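Local structure of HemO (Neisseria meningitidis, 1J77) at residues F45-S50 against Q83-L88. The protein binds heme and, as a member of the heme oxygenase family, probably cleaves the porphyrin ring oxidatively. Numbering follows the deposited sequence.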
ATOM      1  N   PHE A  45      -3.128  -4.525  12.305  1.00 19.81           N
ATOM      2  CA  PHE A  45      -2.531  -3.724  11.271  1.00 19.87           C
ATOM      3  C   PHE A  45      -1.760  -4.618  10.312  1.00 19.57           C
ATOM      4  O   PHE A  45      -1.831  -4.457   9.111  1.00 20.28           O
ATOM      5  CB  PHE A  45      -1.627  -2.658  11.870  1.00 19.91           C
ATOM      6  CG  PHE A  45      -0.963  -1.818  10.874  1.00 20.63           C
ATOM      7  CD1 PHE A  45      -1.726  -0.972  10.110  1.00 22.27           C
ATOM      8  CD2 PHE A  45       0.414  -1.875  10.663  1.00 21.43           C
ATOM      9  CE1 PHE A  45      -1.148  -0.222   9.127  1.00 22.63           C
ATOM     10  CE2 PHE A  45       1.000  -1.093   9.683  1.00 23.27           C
ATOM     11  CZ  PHE A  45       0.212  -0.247   8.957  1.00 21.62           C
ATOM     12  N   LEU A  46      -0.953  -5.521  10.860  1.00 18.73           N
ATOM     13  CA  LEU A  46      -0.196  -6.419  10.003  1.00 18.73           C
ATOM     14  C   LEU A  46      -1.131  -7.281   9.150  1.00 18.42           C
ATOM     15  O   LEU A  46      -0.793  -7.602   7.981  1.00 19.25           O
ATOM     16  CB  LEU A  46       0.707  -7.306  10.872  1.00 18.59           C
ATOM     17  CG  LEU A  46       1.970  -6.687  11.478  1.00 19.31           C
ATOM     18  CD1 LEU A  46       2.769  -7.764  12.207  1.00 20.61           C
ATOM     19  CD2 LEU A  46       2.865  -5.969  10.554  1.00 20.37           C
ATOM     20  N   LYS A  47      -2.252  -7.728   9.699  1.00 18.40           N
ATOM     21  CA  LYS A  47      -3.239  -8.533   8.947  1.00 18.80           C
ATOM     22  C   LYS A  47      -3.781  -7.725   7.748  1.00 18.53           C
ATOM     23  O   LYS A  47      -3.808  -8.212   6.602  1.00 19.35           O
ATOM     24  CB  LYS A  47      -4.343  -9.128   9.854  1.00 20.55           C
ATOM     25  CG  LYS A  47      -3.822 -10.199  10.744  1.00 21.83           C
ATOM     26  CD  LYS A  47      -4.837 -10.552  11.753  1.00 23.45           C
ATOM     27  CE  LYS A  47      -4.281 -11.636  12.698  1.00 24.97           C
ATOM     28  NZ  LYS A  47      -5.354 -12.084  13.641  1.00 27.57           N
ATOM     29  N   LEU A  48      -4.154  -6.484   7.994  1.00 17.80           N
ATOM     30  CA  LEU A  48      -4.617  -5.584   6.971  1.00 17.19           C
ATOM     31  C   LEU A  48      -3.538  -5.402   5.880  1.00 16.48           C
ATOM     32  O   LEU A  48      -3.839  -5.547   4.683  1.00 16.83           O
ATOM     33  CB  LEU A  48      -5.031  -4.254   7.602  1.00 17.44           C
ATOM     34  CG  LEU A  48      -4.912  -3.000   6.729  1.00 17.15           C
ATOM     35  CD1 LEU A  48      -5.955  -3.082   5.654  1.00 18.43           C
ATOM     36  CD2 LEU A  48      -5.069  -1.746   7.646  1.00 18.29           C
ATOM     37  N   GLN A  49      -2.301  -5.127   6.298  1.00 16.36           N
ATOM     38  CA  GLN A  49      -1.198  -4.966   5.375  1.00 16.07           C
ATOM     39  C   GLN A  49      -1.004  -6.260   4.563  1.00 17.70           C
ATOM     40  O   GLN A  49      -0.716  -6.203   3.359  1.00 17.93           O
ATOM     41  CB  GLN A  49       0.104  -4.598   6.128  1.00 17.38           C
ATOM     42  CG  GLN A  49       0.104  -3.249   6.839  1.00 16.91           C
ATOM     43  CD  GLN A  49       0.373  -2.121   5.889  1.00 17.97           C
ATOM     44  OE1 GLN A  49       1.498  -1.583   5.828  1.00 21.80           O
ATOM     45  NE2 GLN A  49      -0.654  -1.725   5.134  1.00 17.58           N
ATOM     46  N   SER A  50      -1.145  -7.414   5.207  1.00 18.26           N
ATOM     47  CA  SER A  50      -0.992  -8.719   4.493  1.00 18.60           C
ATOM     48  C   SER A  50      -1.958  -8.880   3.342  1.00 17.38           C
ATOM     49  O   SER A  50      -1.569  -9.317   2.226  1.00 17.46           O
ATOM     50  CB  SER A  50      -1.181  -9.926   5.447  1.00 19.68           C
ATOM     51  OG  SER A  50      -1.012 -11.134   4.713  1.00 24.06           O
ATOM     52  N   GLN A  83       6.618 -12.205   7.142  1.00 24.42           N
ATOM     53  CA  GLN A  83       7.682 -12.470   8.121  1.00 25.30           C
ATOM     54  C   GLN A  83       7.439 -11.614   9.393  1.00 25.35           C
ATOM     55  O   GLN A  83       7.696 -12.037  10.524  1.00 25.06           O
ATOM     56  CB  GLN A  83       9.050 -12.147   7.506  1.00 25.70           C
ATOM     57  CG  GLN A  83      10.215 -12.373   8.459  1.00 28.18           C
ATOM     58  CD  GLN A  83      10.430 -13.823   8.890  1.00 32.11           C
ATOM     59  OE1 GLN A  83      10.148 -14.206  10.034  1.00 35.57           O
ATOM     60  NE2 GLN A  83      10.982 -14.606   7.990  1.00 34.71           N
ATOM     61  N   ASP A  84       6.934 -10.398   9.224  1.00 25.02           N
ATOM     62  CA  ASP A  84       6.623  -9.595  10.396  1.00 24.82           C
ATOM     63  C   ASP A  84       5.574 -10.287  11.242  1.00 24.66           C
ATOM     64  O   ASP A  84       5.641 -10.249  12.481  1.00 24.26           O
ATOM     65  CB  ASP A  84       6.100  -8.219   9.960  1.00 24.09           C
ATOM     66  CG  ASP A  84       7.195  -7.298   9.474  1.00 24.86           C
ATOM     67  OD1 ASP A  84       8.373  -7.476   9.902  1.00 24.91           O
ATOM     68  OD2 ASP A  84       6.997  -6.371   8.650  1.00 24.52           O
ATOM     69  N   LEU A  85       4.572 -10.891  10.597  1.00 23.95           N
ATOM     70  CA  LEU A  85       3.538 -11.655  11.285  1.00 24.11           C
ATOM     71  C   LEU A  85       4.188 -12.789  12.061  1.00 26.21           C
ATOM     72  O   LEU A  85       3.888 -12.985  13.231  1.00 25.43           O
ATOM     73  CB  LEU A  85       2.442 -12.185  10.324  1.00 24.39           C
ATOM     74  CG  LEU A  85       1.289 -11.237   9.905  1.00 24.01           C
ATOM     75  CD1 LEU A  85       0.558 -11.777   8.687  1.00 24.99           C
ATOM     76  CD2 LEU A  85       0.313 -11.038  11.049  1.00 24.40           C
ATOM     77  N   LYS A  86       5.071 -13.530  11.393  1.00 26.69           N
ATOM     78  CA  LYS A  86       5.814 -14.643  12.040  1.00 28.11           C
ATOM     79  C   LYS A  86       6.531 -14.178  13.307  1.00 29.00           C
ATOM     80  O   LYS A  86       6.435 -14.836  14.369  1.00 29.95           O
ATOM     81  CB  LYS A  86       6.797 -15.283  11.056  1.00 28.24           C
ATOM     82  CG  LYS A  86       7.476 -16.546  11.591  1.00 30.07           C
ATOM     83  CD  LYS A  86       8.312 -17.237  10.506  1.00 33.48           C
ATOM     84  CE  LYS A  86       8.911 -18.570  10.993  1.00 35.08           C
ATOM     85  NZ  LYS A  86       9.856 -19.159   9.981  1.00 35.53           N
ATOM     86  N   ASP A  87       7.253 -13.077  13.184  1.00 29.16           N
ATOM     87  CA  ASP A  87       7.967 -12.477  14.294  1.00 30.22           C
ATOM     88  C   ASP A  87       7.016 -12.268  15.456  1.00 31.75           C
ATOM     89  O   ASP A  87       7.389 -12.470  16.630  1.00 32.69           O
ATOM     90  CB  ASP A  87       8.571 -11.130  13.913  1.00 29.77           C
ATOM     91  CG  ASP A  87       9.610 -11.218  12.848  1.00 30.24           C
ATOM     92  OD1 ASP A  87      10.200 -12.332  12.619  1.00 31.11           O
ATOM     93  OD2 ASP A  87       9.933 -10.200  12.187  1.00 28.78           O
ATOM     94  N   LEU A  88       5.795 -11.824  15.151  1.00 32.05           N
ATOM     95  CA  LEU A  88       4.821 -11.534  16.205  1.00 32.20           C
ATOM     96  C   LEU A  88       4.051 -12.784  16.666  1.00 31.20           C
ATOM     97  O   LEU A  88       3.098 -12.694  17.428  1.00 31.47           O
ATOM     98  CB  LEU A  88       3.876 -10.408  15.776  1.00 32.90           C
ATOM     99  CG  LEU A  88       4.335  -8.953  16.026  1.00 34.81           C
ATOM    100  CD1 LEU A  88       4.298  -8.638  17.480  1.00 36.01           C
ATOM    101  CD2 LEU A  88       5.718  -8.659  15.501  1.00 34.30           C
TER
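Helices 39-60 and 78-87 of the all-helical heme oxygenase fold pack nearly antiparallel here, the axes of 45-50 and 83-87 running at 157° to each other and 10.1 Å apart at closest approach. The join is apolar: no hydrogen bond crosses it, and L46 is the side chain that reaches over to D84, L85 and L88. D84 is the first residue of 83-88 to touch helix 39-60. Its CB faces that helix and meets the branch of L46, with L46 CD2 4.0 Å from D84 CB, while L46 CD1 rests 3.8 Å from D84 O, a carbonyl already engaged by L88 N. The two side chains cross at about a right angle, and the side-chain contact is made at D84 CB, the aliphatic base of the aspartate. Its carboxylate is taken up elsewhere: OD1 accepts from the backbone N of R140 and OD2 is hydrogen-bonded to ND1 of H141, whose NE2 is bonded to Q49 OE1; the imidazole thus links the two helices indirectly. L85 follows, the nearest backbone neighbour of L46. Its CB does not point straight across, but with CG anti to the carbonyl carbon (chi1 -82°) the branch swings toward helix 39-60 and divides its methyls. L85 CD2 lies 3.8 Å from L46 CB and also brushes CG of K47, at the aliphatic start of that lysine; L85 CD1 turns to the next turn of the helix and reaches S50 CB. D87, two residues after L85, forms a salt bridge through OD2 to NE of R140. L88, where the backbone departs from helical geometry, closes the interface from beyond the helix end: L88 CG, its branch carbon, stands 4.3 Å from L46 CD1.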